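Local coordinates for protein carboxynorspermidine decarboxylase (Campylobacter jejuni subsp. jejuni 81116, PDB 3N29) that probably catalyses the pyridoxal-phosphate-dependent decarboxylation of carboxynorspermidine to norspermidine, at residues A[74-79]-A[104-109]; A[111-116]-A[265-270]. All coordinates share one frame; numbering follows the deposited sequence.

Contact 1: residues A[74-79]-A[104-109]; sequences LALKGF and KFAKEY. With PLP (pyridoxal-5'-phosphate), chain C.
Leu76 reaches helix 100-109 with the two methyls of its forked end, and the union is wholly apolar. CD2 approaches the ring of Phe105 obliquely, 3.9 Å from Phe105 CD2, while CD1 comes to 4.0 Å from Ala106 CB. The branch of a leucine suits this place: one methyl can serve the phenyl ring while its twin meets the small methyl of the next helical residue, whose size lets the helix come near. Phe105 carries CG anti to its backbone N (chi1 -171°), which turns its ring toward the strand end. Within the helix, Tyr109, one turn on, lays its CD2 over one face of the Phe105 ring.

The residues either side of Leu76 in sequence both meet the cofactor, Lys77 covalently and Ala75 by packing. Lys77 NZ is 1.5 Å from C4A of the pyridoxal phosphate, a covalent bond consistent with the Schiff-base linkage through which this enzyme class usually holds its cofactor. A long, flexible amine suits the task; its chain bends at chi3 (17°), and NZ ends 2.5 Å from the cofactor's O3. On the same cofactor, Ala75 sets its methyl 3.3 Å from C5A, a side chain small enough for such a close approach. Leu76 thus turns outward between two residues that face the cofactor.

Strand 71-75 belongs to the closed parallel barrel, and helix 100-109 packs outside it. Met85 of helix 85-91 touches both Leu76 and Phe105, and Cys95 and Cys97 of strand 94-97 meet both Leu76 and Ala106. Beyond the helix lies the second subunit, whose Tyr414 meets Phe105 edge-to-face.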
loop_
_atom_site.group_PDB
_atom_site.type_symbol
_atom_site.label_atom_id
_atom_site.label_comp_id
_atom_site.label_asym_id
_atom_site.label_seq_id
_atom_site.Cartn_x
_atom_site.Cartn_y
_atom_site.Cartn_z
ATOM N N LEU A 74 11.693 -18.736 -8.316
ATOM C CA LEU A 74 10.671 -18.032 -7.517
ATOM C C LEU A 74 10.771 -16.560 -7.942
ATOM O O LEU A 74 11.801 -15.923 -7.733
ATOM C CB LEU A 74 10.973 -18.133 -6.027
ATOM C CG LEU A 74 10.268 -17.120 -5.044
ATOM C CD1 LEU A 74 8.788 -17.313 -5.210
ATOM C CD2 LEU A 74 10.832 -17.324 -3.566
ATOM N N ALA A 75 9.672 -16.000 -8.438
ATOM C CA ALA A 75 9.588 -14.524 -8.642
ATOM C C ALA A 75 9.248 -13.822 -7.293
ATOM O O ALA A 75 8.155 -13.950 -6.802
ATOM C CB ALA A 75 8.460 -14.193 -9.693
ATOM N N LEU A 76 10.229 -13.157 -6.697
ATOM C CA LEU A 76 10.111 -12.546 -5.343
ATOM C C LEU A 76 9.026 -11.420 -5.230
ATOM O O LEU A 76 8.561 -11.173 -4.101
ATOM C CB LEU A 76 11.443 -11.960 -4.893
ATOM C CG LEU A 76 12.469 -13.077 -4.436
ATOM C CD1 LEU A 76 13.860 -12.424 -4.303
ATOM C CD2 LEU A 76 12.098 -13.742 -3.107
ATOM N N LYS A 77 8.642 -10.837 -6.357
ATOM C CA LYS A 77 7.589 -9.825 -6.407
ATOM C C LYS A 77 6.382 -10.225 -5.597
ATOM O O LYS A 77 5.879 -9.497 -4.833
ATOM C CB LYS A 77 7.119 -9.546 -7.862
ATOM C CG LYS A 77 6.221 -8.190 -7.881
ATOM C CD LYS A 77 5.719 -7.781 -9.282
ATOM C CE LYS A 77 5.888 -9.017 -10.106
ATOM N NZ LYS A 77 5.319 -8.948 -11.621
ATOM N N GLY A 78 5.900 -11.428 -5.792
ATOM C CA GLY A 78 4.679 -11.834 -5.120
ATOM C C GLY A 78 4.865 -12.620 -3.816
ATOM O O GLY A 78 3.963 -12.643 -2.978
ATOM N N PHE A 79 5.973 -13.309 -3.673
ATOM C CA PHE A 79 6.166 -14.205 -2.546
ATOM C C PHE A 79 7.624 -14.149 -2.135
ATOM O O PHE A 79 8.482 -14.518 -2.932
ATOM C CB PHE A 79 5.784 -15.640 -2.925
ATOM C CG PHE A 79 5.914 -16.646 -1.829
ATOM C CD1 PHE A 79 4.891 -16.857 -0.933
ATOM C CD2 PHE A 79 7.075 -17.397 -1.671
ATOM C CE1 PHE A 79 5.009 -17.832 0.056
ATOM C CE2 PHE A 79 7.205 -18.350 -0.626
ATOM C CZ PHE A 79 6.162 -18.558 0.220
ATOM N N LYS A 104 19.700 -8.771 -3.481
ATOM C CA LYS A 104 20.315 -8.974 -2.121
ATOM C C LYS A 104 19.532 -9.919 -1.234
ATOM O O LYS A 104 20.133 -10.697 -0.496
ATOM C CB LYS A 104 20.520 -7.655 -1.375
ATOM C CG LYS A 104 21.625 -6.772 -2.016
ATOM C CD LYS A 104 21.581 -5.335 -1.555
ATOM C CE LYS A 104 21.841 -5.177 -0.094
ATOM N NZ LYS A 104 23.222 -5.399 0.163
ATOM N N PHE A 105 18.205 -9.860 -1.272
ATOM C CA PHE A 105 17.336 -10.770 -0.494
ATOM C C PHE A 105 17.504 -12.239 -0.958
ATOM O O PHE A 105 17.691 -13.179 -0.147
ATOM C CB PHE A 105 15.890 -10.314 -0.687
ATOM C CG PHE A 105 14.919 -10.984 0.170
ATOM C CD1 PHE A 105 14.653 -10.504 1.421
ATOM C CD2 PHE A 105 14.277 -12.131 -0.276
ATOM C CE1 PHE A 105 13.693 -11.128 2.230
ATOM C CE2 PHE A 105 13.361 -12.812 0.514
ATOM C CZ PHE A 105 13.061 -12.286 1.803
ATOM N N ALA A 106 17.461 -12.430 -2.269
ATOM C CA ALA A 106 17.764 -13.716 -2.893
ATOM C C ALA A 106 19.120 -14.249 -2.456
ATOM O O ALA A 106 19.225 -15.400 -1.976
ATOM C CB ALA A 106 17.727 -13.555 -4.454
ATOM N N LYS A 107 20.150 -13.402 -2.508
ATOM C CA LYS A 107 21.481 -13.790 -2.034
ATOM C C LYS A 107 21.470 -14.193 -0.555
ATOM O O LYS A 107 22.039 -15.233 -0.177
ATOM C CB LYS A 107 22.499 -12.668 -2.293
ATOM C CG LYS A 107 23.898 -12.891 -1.773
ATOM C CD LYS A 107 24.568 -14.110 -2.495
ATOM C CE LYS A 107 25.991 -14.377 -1.929
ATOM N NZ LYS A 107 26.636 -15.541 -2.540
ATOM N N GLU A 108 20.875 -13.368 0.273
ATOM C CA GLU A 108 20.913 -13.652 1.673
ATOM C C GLU A 108 20.124 -14.859 2.123
ATOM O O GLU A 108 20.635 -15.675 2.822
ATOM C CB GLU A 108 20.452 -12.430 2.464
ATOM C CG GLU A 108 20.088 -12.714 3.864
ATOM C CD GLU A 108 19.981 -11.494 4.741
ATOM O OE1 GLU A 108 19.793 -10.412 4.244
ATOM O OE2 GLU A 108 20.081 -11.628 5.952
ATOM N N TYR A 109 18.846 -14.883 1.834
ATOM C CA TYR A 109 17.963 -15.985 2.064
ATOM C C TYR A 109 17.975 -17.338 1.389
ATOM O O TYR A 109 17.635 -18.283 1.982
ATOM C CB TYR A 109 16.550 -15.489 2.412
ATOM C CG TYR A 109 16.544 -14.428 3.486
ATOM C CD1 TYR A 109 16.440 -14.749 4.797
ATOM C CD2 TYR A 109 16.660 -13.117 3.169
ATOM C CE1 TYR A 109 16.436 -13.805 5.734
ATOM C CE2 TYR A 109 16.647 -12.156 4.104
ATOM C CZ TYR A 109 16.534 -12.496 5.395
ATOM O OH TYR A 109 16.526 -11.535 6.323
HETATM N N1 PLP C . 8.443 -12.357 -13.912
HETATM C C2 PLP C . 8.219 -11.022 -14.100
HETATM C C2A PLP C . 9.117 -10.229 -15.014
HETATM C C3 PLP C . 7.153 -10.407 -13.372
HETATM O O3 PLP C . 6.911 -9.041 -13.534
HETATM C C4 PLP C . 6.348 -11.162 -12.498
HETATM C C4A PLP C . 5.246 -10.475 -11.703
HETATM C C5 PLP C . 6.570 -12.542 -12.371
HETATM C C6 PLP C . 7.638 -13.106 -13.099
HETATM C C5A PLP C . 5.731 -13.406 -11.458
HETATM O O4P PLP C . 4.360 -13.288 -11.745
HETATM P P PLP C . 3.271 -14.154 -11.004
HETATM O O1P PLP C . 3.478 -13.927 -9.518
HETATM O O2P PLP C . 3.532 -15.639 -11.355
HETATM O O3P PLP C . 1.958 -13.782 -11.527
#

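Contact 2: residues A[111-116]-A[265-270]; sequences DKEIHT and QVYLEP. With PLP (pyridoxal-5'-phosphate), chain C.
Tyr267 CE1 lies 3.5 Å from His115 CE1, the closest approach between residues 111-116 and 265-270. The two rings meet obliquely, their planes at 51° and their centroids 5.0 Å apart. The phenol is long enough to meet the side chains of the third strand from the eighth, and with CG anti to the carbonyl carbon (chi1 -71°) its ring extends into the barrel interior. Near the ring plane, at the edge, Glu113 OE2 stands 3.8 Å from Tyr267 CE1. That carboxylate oxygen also accepts a nearly straight bond from His115 NE2, 3.0 Å to Glu113 OE2, in the imidazole plane and on the anti side of the carboxylate, somewhat out of its plane. The bond steadies the rotation of the imidazole against the tyrosine. Glutamate suits this post because its extended chain brings one oxygen to the histidine and the other to Lys71, its salt-bridge partner; the same lysine is hydrogen-bonded to Tyr267 OH.

The setting is the inside of the beta/alpha barrel, where Glu113, His115 and Tyr267 point inward from the third and eighth strands. Strands 71-75 and 94-97 lie between them in the sheet, and Leu73 of the former packs against both rings.

After the strand, Glu269 directs its side chain to the cofactor instead. Its OE1 sits 2.7 Å from N1 of the pyridoxal phosphate, an acidic partner that would favour protonation of the pyridine nitrogen and so probably strengthen the ring as an electron sink. His200 also bonds to OE1, and Thr96 and Asn234 to OE2, so both oxygens of this buried carboxylate are held. Pro270 follows, its CA 3.7 Å from the phosphate atom O2P, a rigid ring in an extended stretch of chain beside the phosphate.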
loop_
_atom_site.group_PDB
_atom_site.type_symbol
_atom_site.label_atom_id
_atom_site.label_comp_id
_atom_site.label_asym_id
_atom_site.label_seq_id
_atom_site.Cartn_x
_atom_site.Cartn_y
_atom_site.Cartn_z
ATOM N N ASP A 111 20.476 -18.030 -1.617
ATOM C CA ASP A 111 21.827 -18.253 -2.123
ATOM C C ASP A 111 21.948 -19.251 -3.291
ATOM O O ASP A 111 22.868 -20.024 -3.366
ATOM C CB ASP A 111 22.840 -18.534 -1.019
ATOM C CG ASP A 111 24.267 -18.193 -1.434
ATOM O OD1 ASP A 111 24.491 -17.669 -2.519
ATOM O OD2 ASP A 111 25.165 -18.446 -0.652
ATOM N N LYS A 112 21.005 -19.202 -4.190
ATOM C CA LYS A 112 20.971 -20.006 -5.382
ATOM C C LYS A 112 21.043 -19.078 -6.599
ATOM O O LYS A 112 21.620 -18.059 -6.493
ATOM C CB LYS A 112 19.898 -21.061 -5.372
ATOM C CG LYS A 112 20.055 -22.053 -4.222
ATOM C CD LYS A 112 19.077 -23.160 -4.224
ATOM C CE LYS A 112 19.058 -23.904 -5.475
ATOM N NZ LYS A 112 18.465 -25.227 -5.342
ATOM N N GLU A 113 20.584 -19.490 -7.758
ATOM C CA GLU A 113 20.674 -18.632 -8.937
ATOM C C GLU A 113 19.867 -17.331 -8.759
ATOM O O GLU A 113 18.880 -17.304 -8.110
ATOM C CB GLU A 113 20.122 -19.325 -10.154
ATOM C CG GLU A 113 20.844 -20.549 -10.559
ATOM C CD GLU A 113 20.580 -20.980 -11.987
ATOM O OE1 GLU A 113 21.206 -21.920 -12.422
ATOM O OE2 GLU A 113 19.733 -20.429 -12.667
ATOM N N ILE A 114 20.401 -16.252 -9.275
ATOM C CA ILE A 114 19.779 -14.957 -9.194
ATOM C C ILE A 114 19.625 -14.370 -10.590
ATOM O O ILE A 114 20.584 -14.214 -11.268
ATOM C CB ILE A 114 20.613 -14.016 -8.349
ATOM C CG1 ILE A 114 20.702 -14.496 -6.910
ATOM C CG2 ILE A 114 20.089 -12.642 -8.437
ATOM C CD1 ILE A 114 21.468 -13.637 -6.085
ATOM N N HIS A 115 18.402 -14.062 -10.964
ATOM C CA HIS A 115 18.062 -13.502 -12.247
ATOM C C HIS A 115 17.373 -12.159 -12.041
ATOM O O HIS A 115 16.305 -12.095 -11.506
ATOM C CB HIS A 115 17.119 -14.428 -12.967
ATOM C CG HIS A 115 17.702 -15.766 -13.268
ATOM N ND1 HIS A 115 17.826 -16.250 -14.541
ATOM C CD2 HIS A 115 18.217 -16.712 -12.462
ATOM C CE1 HIS A 115 18.382 -17.439 -14.506
ATOM N NE2 HIS A 115 18.621 -17.746 -13.256
ATOM N N THR A 116 17.968 -11.123 -12.569
ATOM C CA THR A 116 17.502 -9.764 -12.367
ATOM C C THR A 116 17.030 -9.086 -13.653
ATOM O O THR A 116 17.675 -9.147 -14.668
ATOM C CB THR A 116 18.581 -8.931 -11.705
ATOM O OG1 THR A 116 19.117 -9.624 -10.591
ATOM C CG2 THR A 116 18.050 -7.615 -11.280
ATOM N N GLN A 265 17.788 -23.575 -23.079
ATOM C CA GLN A 265 17.382 -23.896 -21.723
ATOM C C GLN A 265 16.184 -22.924 -21.463
ATOM O O GLN A 265 16.301 -21.717 -21.651
ATOM C CB GLN A 265 18.539 -23.578 -20.786
ATOM C CG GLN A 265 18.226 -23.634 -19.256
ATOM C CD GLN A 265 17.713 -24.978 -18.899
ATOM O OE1 GLN A 265 16.528 -25.175 -18.616
ATOM N NE2 GLN A 265 18.582 -25.934 -18.959
ATOM N N VAL A 266 15.059 -23.464 -21.032
ATOM C CA VAL A 266 13.880 -22.657 -20.746
ATOM C C VAL A 266 13.869 -22.408 -19.245
ATOM O O VAL A 266 14.207 -23.295 -18.459
ATOM C CB VAL A 266 12.568 -23.423 -21.104
ATOM C CG1 VAL A 266 11.383 -22.659 -20.597
ATOM C CG2 VAL A 266 12.429 -23.608 -22.649
ATOM N N TYR A 267 13.482 -21.205 -18.863
ATOM C CA TYR A 267 13.270 -20.801 -17.474
ATOM C C TYR A 267 11.831 -20.409 -17.271
ATOM O O TYR A 267 11.185 -19.813 -18.171
ATOM C CB TYR A 267 14.167 -19.607 -17.121
ATOM C CG TYR A 267 15.597 -19.975 -17.016
ATOM C CD1 TYR A 267 16.153 -20.291 -15.783
ATOM C CD2 TYR A 267 16.407 -20.049 -18.152
ATOM C CE1 TYR A 267 17.458 -20.634 -15.654
ATOM C CE2 TYR A 267 17.737 -20.441 -18.039
ATOM C CZ TYR A 267 18.242 -20.731 -16.786
ATOM O OH TYR A 267 19.543 -21.102 -16.605
ATOM N N LEU A 268 11.275 -20.758 -16.103
ATOM C CA LEU A 268 9.933 -20.274 -15.720
ATOM C C LEU A 268 10.073 -19.520 -14.403
ATOM O O LEU A 268 10.920 -19.884 -13.590
ATOM C CB LEU A 268 8.936 -21.401 -15.549
ATOM C CG LEU A 268 8.598 -22.388 -16.670
ATOM C CD1 LEU A 268 7.790 -23.529 -16.147
ATOM C CD2 LEU A 268 7.817 -21.738 -17.803
ATOM N N GLU A 269 9.238 -18.509 -14.161
ATOM C CA GLU A 269 9.472 -17.721 -12.988
ATOM C C GLU A 269 8.141 -17.347 -12.358
ATOM O O GLU A 269 7.785 -16.133 -12.238
ATOM C CB GLU A 269 10.450 -16.570 -13.250
ATOM C CG GLU A 269 10.160 -15.780 -14.428
ATOM C CD GLU A 269 11.103 -14.556 -14.682
ATOM O OE1 GLU A 269 10.524 -13.550 -15.076
ATOM O OE2 GLU A 269 12.349 -14.590 -14.435
ATOM N N PRO A 270 7.445 -18.366 -11.851
ATOM C CA PRO A 270 6.257 -18.131 -11.088
ATOM C C PRO A 270 6.515 -17.435 -9.742
ATOM O O PRO A 270 7.534 -17.690 -9.073
ATOM C CB PRO A 270 5.779 -19.521 -10.830
ATOM C CG PRO A 270 6.961 -20.324 -10.724
ATOM C CD PRO A 270 7.781 -19.803 -11.844
HETATM N N1 PLP C . 8.443 -12.357 -13.912
HETATM C C2 PLP C . 8.219 -11.022 -14.100
HETATM C C2A PLP C . 9.117 -10.229 -15.014
HETATM C C3 PLP C . 7.153 -10.407 -13.372
HETATM O O3 PLP C . 6.911 -9.041 -13.534
HETATM C C4 PLP C . 6.348 -11.162 -12.498
HETATM C C4A PLP C . 5.246 -10.475 -11.703
HETATM C C5 PLP C . 6.570 -12.542 -12.371
HETATM C C6 PLP C . 7.638 -13.106 -13.099
HETATM C C5A PLP C . 5.731 -13.406 -11.458
HETATM O O4P PLP C . 4.360 -13.288 -11.745
HETATM P P PLP C . 3.271 -14.154 -11.004
HETATM O O1P PLP C . 3.478 -13.927 -9.518
HETATM O O2P PLP C . 3.532 -15.639 -11.355
HETATM O O3P PLP C . 1.958 -13.782 -11.527
#

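In the fold
From the N terminus, strand 71-75 is the first strand of the barrel; contact 1 closes a short loop when helix 100-109 returns to its end after helix 85-91 and strand 94-97. The chain then leaves the helix, with a probable hydrogen bond from Asp111 N to Ala106 O, and enters strand 113-118, where contact 2 opens. That second loop is far longer, running through the middle barrel strands before strand 265-268 closes it. The two loops are in series, neither nested nor crossed. The first joins the end of a barrel strand to an outer helix, the second strand to strand across the interior. They meet where strands 71-75 and 265-268 lie side by side, Ala75 N to Pro270 O, beside the shared cofactor.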